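Local atomic coordinates of transcriptional regulator PA3341 (Pseudomonas aeruginosa, PDB entry 2FBH), a protein that probably binds DNA as a MarR-family transcriptional regulator and carries bound zinc ions. Residues P100-D103 with V104-D108; D119-T122 with G123-E126. All blocks are in the same frame, centred on the assembly; numbering follows the deposited sequence.

In the fold
Contacts 1 and 2 sit near the two ends of helix 102-120, which follows the two-stranded antiparallel sheet 82-85/95-98 of the winged helix-turn-helix fold and leads toward the dimer interface. Their centres are 28 Å apart and their nearest atoms about 13 Å apart; the two do not touch, and helix 102-120 is the element they share. Contact 1, near the start of the helix, lies close to a zinc site without belonging to it: the side chain of Leu105 is about 10 Å from a bound zinc ion and about 7 Å from that of the zinc ligand His32. Contact 2 closes the helix, turns toward helix 126-144 and packs against the second subunit; the side chain of Ile124 lies about 9 Å from a bound mercury ion.

Contact 1. Residues P100-D103 with V104-D108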
ATOM      1  N   PRO A 100      23.474  17.182  -5.245  1.00 28.35           N
ATOM      2  CA  PRO A 100      23.470  17.684  -6.619  1.00 29.61           C
ATOM      3  C   PRO A 100      23.461  16.538  -7.649  1.00 30.53           C
ATOM      4  O   PRO A 100      22.717  16.617  -8.623  1.00 31.68           O
ATOM      5  CB  PRO A 100      24.770  18.492  -6.671  1.00 28.88           C
ATOM      6  CG  PRO A 100      24.759  19.133  -5.347  1.00 29.42           C
ATOM      7  CD  PRO A 100      24.480  17.908  -4.436  1.00 28.97           C
ATOM      8  N   LYS A 101      24.209  15.464  -7.387  1.00 30.08           N
ATOM      9  CA  LYS A 101      24.174  14.280  -8.243  1.00 32.63           C
ATOM     10  C   LYS A 101      22.778  13.795  -8.448  1.00 31.09           C
ATOM     11  O   LYS A 101      22.473  13.268  -9.516  1.00 33.86           O
ATOM     12  CB  LYS A 101      24.974  13.099  -7.682  1.00 33.13           C
ATOM     13  CG  LYS A 101      24.974  11.893  -8.662  1.00 37.67           C
ATOM     14  CD  LYS A 101      25.839  10.694  -8.211  1.00 35.87           C
ATOM     15  CE  LYS A 101      25.454   9.447  -9.070  1.00 37.97           C
ATOM     16  NZ  LYS A 101      25.981   8.105  -8.623  1.00 39.91           N
ATOM     17  N   ALA A 102      21.952  13.890  -7.414  1.00 29.42           N
ATOM     18  CA  ALA A 102      20.632  13.302  -7.472  1.00 28.42           C
ATOM     19  C   ALA A 102      19.713  14.095  -8.403  1.00 29.39           C
ATOM     20  O   ALA A 102      18.643  13.591  -8.754  1.00 27.75           O
ATOM     21  CB  ALA A 102      20.009  13.242  -6.106  1.00 28.32           C
ATOM     22  N   ASP A 103      20.076  15.329  -8.778  1.00 30.75           N
ATOM     23  CA  ASP A 103      19.047  16.181  -9.440  1.00 29.67           C
ATOM     24  C   ASP A 103      18.661  15.703 -10.819  1.00 30.31           C
ATOM     25  O   ASP A 103      17.460  15.794 -11.140  1.00 30.41           O
ATOM     26  CB  ASP A 103      19.351  17.702  -9.423  1.00 31.58           C
ATOM     27  CG  ASP A 103      18.142  18.570  -9.962  1.00 33.67           C
ATOM     28  OD1 ASP A 103      17.074  18.643  -9.262  1.00 33.94           O
ATOM     29  OD2 ASP A 103      18.247  19.157 -11.080  1.00 35.59           O
ATOM     30  N   VAL A 104      19.585  15.212 -11.657  1.00 28.93           N
ATOM     31  CA  VAL A 104      19.071  14.744 -12.981  1.00 30.43           C
ATOM     32  C   VAL A 104      18.183  13.538 -12.765  1.00 28.29           C
ATOM     33  O   VAL A 104      17.224  13.319 -13.508  1.00 29.06           O
ATOM     34  CB  VAL A 104      20.125  14.457 -14.146  1.00 30.82           C
ATOM     35  CG1 VAL A 104      20.830  15.733 -14.618  1.00 34.75           C
ATOM     36  CG2 VAL A 104      21.102  13.383 -13.783  1.00 33.98           C
ATOM     37  N   LEU A 105      18.462  12.799 -11.692  1.00 26.02           N
ATOM     38  CA  LEU A 105      17.666  11.651 -11.379  1.00 22.32           C
ATOM     39  C   LEU A 105      16.256  12.040 -10.916  1.00 20.62           C
ATOM     40  O   LEU A 105      15.274  11.508 -11.447  1.00 20.10           O
ATOM     41  CB  LEU A 105      18.352  10.779 -10.305  1.00 23.26           C
ATOM     42  CG  LEU A 105      17.534   9.574  -9.898  1.00 23.56           C
ATOM     43  CD1 LEU A 105      17.322   8.619 -11.149  1.00 26.73           C
ATOM     44  CD2 LEU A 105      18.321   8.872  -8.777  1.00 24.09           C
ATOM     45  N   ILE A 106      16.154  12.886  -9.902  1.00 19.56           N
ATOM     46  CA  ILE A 106      14.842  13.346  -9.416  1.00 19.70           C
ATOM     47  C   ILE A 106      14.043  14.001 -10.525  1.00 18.58           C
ATOM     48  O   ILE A 106      12.810  13.799 -10.597  1.00 16.67           O
ATOM     49  CB  ILE A 106      14.975  14.403  -8.329  1.00 21.87           C
ATOM     50  CG1 ILE A 106      15.697  13.817  -7.101  1.00 24.48           C
ATOM     51  CG2 ILE A 106      13.585  14.977  -7.941  1.00 24.69           C
ATOM     52  CD1 ILE A 106      15.029  12.741  -6.552  1.00 25.93           C
ATOM     53  N   ALA A 107      14.696  14.806 -11.365  1.00 17.91           N
ATOM     54  CA  ALA A 107      13.933  15.400 -12.490  1.00 19.14           C
ATOM     55  C   ALA A 107      13.228  14.313 -13.347  1.00 19.01           C
ATOM     56  O   ALA A 107      12.046  14.464 -13.762  1.00 18.30           O
ATOM     57  CB  ALA A 107      14.862  16.229 -13.335  1.00 22.37           C
ATOM     58  N   ASP A 108      13.962  13.242 -13.674  1.00 15.67           N
ATOM     59  CA  ASP A 108      13.403  12.163 -14.427  1.00 18.39           C
ATOM     60  C   ASP A 108      12.302  11.428 -13.681  1.00 15.17           C
ATOM     61  O   ASP A 108      11.303  11.114 -14.275  1.00 15.56           O
ATOM     62  CB  ASP A 108      14.492  11.166 -14.908  1.00 19.35           C
ATOM     63  CG  ASP A 108      15.429  11.792 -15.945  1.00 28.32           C
ATOM     64  OD1 ASP A 108      15.102  12.880 -16.456  1.00 32.66           O
ATOM     65  OD2 ASP A 108      16.514  11.223 -16.218  1.00 36.84           O
TER
HETATM   66  O   HOH W   1      22.321  15.957 -11.649  1.00 45.75           O
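Ile106 N donates to Ala102 O over 2.8 Å in a nearly straight bond, with an N-H...O angle of 171° and the donor lying almost on the extension of the C=O bond. One residue further on, Ala107 N reaches Asp103 O at 2.9 Å, here with the donor tilted from the carbonyl plane. A water bridges the first turn: it donates to Pro100 O and accepts from Val104 N at 2.8 Å. In this way the water stands in for the direct bond that a regular helix would place between that carbonyl and that amide. Pro100 O also takes the amide of Asp103, with Asp103 N 2.9 Å from it, so one carbonyl serves both that amide and the water. These bonds lie near the beginning of helix 102-120, which leaves the two-stranded wing of the winged helix-turn-helix fold found in MarR proteins. Lys101, in an extended chain, turns away from the water, and its NZ hydrogen-bonds to Gln79 O.

CG1 of Ile106 lies beside the backbone N, opposite the carbonyl carbon (chi1 -62°), which brings it to 3.4 Å from Ala102 O; the same methylene meets Ala102 CB more loosely at 4.5 Å. Leu105 CB touches Ala102 O from another side at 3.2 Å, while its CG stands opposite the backbone N (chi1 178°) and sends the branched end away from the turn to Leu33, Leu35, Leu43 and Leu81. Ala102 also packs on Leu81, and Ile106 reaches Leu43 and Ala47, so this inward face joins the start of the helix to helix 39-48 and nearby loops, in what is probably the DNA-binding lobe. On the exposed side, Ala107 CB rests 3.4 Å from Asp103 O.

Contact 2. Residues D119-T122 with G123-E126; sequences DVLT and GIDE
A type II beta turn from Leu121 to Ile124 carries the chain off the end of helix 102-120, closed by Ile124 N donating to Leu121 O at 3.0 Å. The N-H...O angle is 156°, and the donor stands above the carbonyl plane. Gly123, third in the turn, has a positive phi (86°), where a CB would be jammed against Thr122 O. Thr122, second in the turn, grips Asp119 O of the last helical turn twice, from one face of its plane, through OG1 at 2.8 Å and N at 3.2 Å. The hydroxyl lies beside its own backbone N (chi1 -62°), which folds it back over the helix end, while CG2 packs against Gly123 N. In this MarR-family dimer the turn precedes helix 126-144, whose N-cap is Asp125, bonded through OD1 to Glu128 N. Across the turn, Ile124 CB lies 3.4 Å from Leu121 O, and its CD1 tip meets Leu121 CD2 at 4.2 Å and Val120 O at 3.9 Å. Both Leu121 and Ile124 pack on Ile139 of the second subunit, whose Asn142 ND2 bonds to Val120 O and Thr122 O.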
ATOM      1  N   ASP A 119      -1.915   9.774 -16.994  1.00 13.42           N
ATOM      2  CA  ASP A 119      -2.586   8.684 -17.609  1.00 12.07           C
ATOM      3  C   ASP A 119      -3.658   8.031 -16.703  1.00 13.16           C
ATOM      4  O   ASP A 119      -4.738   7.646 -17.181  1.00 14.24           O
ATOM      5  CB  ASP A 119      -1.551   7.588 -17.937  1.00 14.13           C
ATOM      6  CG  ASP A 119      -0.583   8.002 -19.043  1.00 16.68           C
ATOM      7  OD1 ASP A 119      -0.805   9.080 -19.682  1.00 15.89           O
ATOM      8  OD2 ASP A 119       0.438   7.278 -19.230  1.00 15.77           O
ATOM      9  N   VAL A 120      -3.383   7.877 -15.427  1.00 11.16           N
ATOM     10  CA  VAL A 120      -4.354   7.218 -14.542  1.00 14.37           C
ATOM     11  C   VAL A 120      -5.598   8.116 -14.297  1.00 13.97           C
ATOM     12  O   VAL A 120      -6.639   7.567 -14.043  1.00 14.14           O
ATOM     13  CB  VAL A 120      -3.759   6.557 -13.247  1.00 16.44           C
ATOM     14  CG1 VAL A 120      -2.569   5.699 -13.599  1.00 18.55           C
ATOM     15  CG2 VAL A 120      -3.441   7.623 -12.249  1.00 13.92           C
ATOM     16  N   LEU A 121      -5.441   9.423 -14.467  1.00 13.50           N
ATOM     17  CA  LEU A 121      -6.584  10.389 -14.295  1.00 12.55           C
ATOM     18  C   LEU A 121      -7.367  10.552 -15.562  1.00 13.43           C
ATOM     19  O   LEU A 121      -8.331  11.346 -15.593  1.00 13.10           O
ATOM     20  CB  LEU A 121      -6.102  11.723 -13.757  1.00 14.22           C
ATOM     21  CG  LEU A 121      -5.549  11.481 -12.314  1.00 16.28           C
ATOM     22  CD1 LEU A 121      -4.941  12.761 -11.804  1.00 21.96           C
ATOM     23  CD2 LEU A 121      -6.570  10.763 -11.269  1.00 17.82           C
ATOM     24  N   THR A 122      -6.965   9.818 -16.627  1.00 12.51           N
ATOM     25  CA  THR A 122      -7.735   9.951 -17.886  1.00 12.24           C
ATOM     26  C   THR A 122      -9.209   9.708 -17.707  1.00  9.31           C
ATOM     27  O   THR A 122      -9.631   8.704 -17.136  1.00 12.14           O
ATOM     28  CB  THR A 122      -7.219   8.930 -18.937  1.00 14.43           C
ATOM     29  OG1 THR A 122      -5.830   9.272 -19.176  1.00 18.56           O
ATOM     30  CG2 THR A 122      -8.056   9.030 -20.286  1.00 15.09           C
ATOM     31  N   GLY A 123     -10.008  10.662 -18.235  1.00 11.54           N
ATOM     32  CA  GLY A 123     -11.474  10.438 -18.203  1.00 13.04           C
ATOM     33  C   GLY A 123     -12.120  10.891 -16.903  1.00 12.69           C
ATOM     34  O   GLY A 123     -13.314  10.757 -16.752  1.00 14.04           O
ATOM     35  N   ILE A 124     -11.304  11.324 -15.937  1.00 12.16           N
ATOM     36  CA  ILE A 124     -11.898  11.690 -14.604  1.00 10.32           C
ATOM     37  C   ILE A 124     -11.931  13.219 -14.542  1.00 11.10           C
ATOM     38  O   ILE A 124     -10.918  13.893 -14.707  1.00 13.03           O
ATOM     39  CB  ILE A 124     -11.009  11.090 -13.473  1.00 10.90           C
ATOM     40  CG1 ILE A 124     -11.083   9.538 -13.602  1.00 14.70           C
ATOM     41  CG2 ILE A 124     -11.548  11.526 -12.035  1.00 12.98           C
ATOM     42  CD1 ILE A 124     -10.080   8.902 -12.760  1.00 16.42           C
ATOM     43  N   ASP A 125     -13.144  13.733 -14.316  1.00 11.72           N
ATOM     44  CA  ASP A 125     -13.497  15.089 -14.206  1.00 16.22           C
ATOM     45  C   ASP A 125     -12.738  15.767 -13.065  1.00 15.38           C
ATOM     46  O   ASP A 125     -12.546  15.135 -12.039  1.00 13.76           O
ATOM     47  CB  ASP A 125     -14.982  14.937 -13.737  1.00 20.77           C
ATOM     48  CG  ASP A 125     -15.642  16.133 -13.621  1.00 24.65           C
ATOM     49  OD1 ASP A 125     -15.545  16.624 -12.510  1.00 25.16           O
ATOM     50  OD2 ASP A 125     -16.200  16.596 -14.635  1.00 28.73           O
ATOM     51  N   GLU A 126     -12.308  17.016 -13.256  1.00 15.14           N
ATOM     52  CA  GLU A 126     -11.582  17.756 -12.256  1.00 16.53           C
ATOM     53  C   GLU A 126     -12.447  17.862 -10.965  1.00 12.90           C
ATOM     54  O   GLU A 126     -11.890  17.769  -9.818  1.00 14.21           O
ATOM     55  CB  GLU A 126     -11.276  19.172 -12.701  1.00 18.05           C
ATOM     56  CG  GLU A 126      -9.936  19.259 -13.488  1.00 24.41           C
ATOM     57  CD  GLU A 126      -9.927  20.356 -14.558  1.00 33.06           C
ATOM     58  OE1 GLU A 126     -10.211  21.522 -14.170  1.00 31.41           O
ATOM     59  OE2 GLU A 126      -9.591  20.026 -15.744  1.00 36.73           O
TER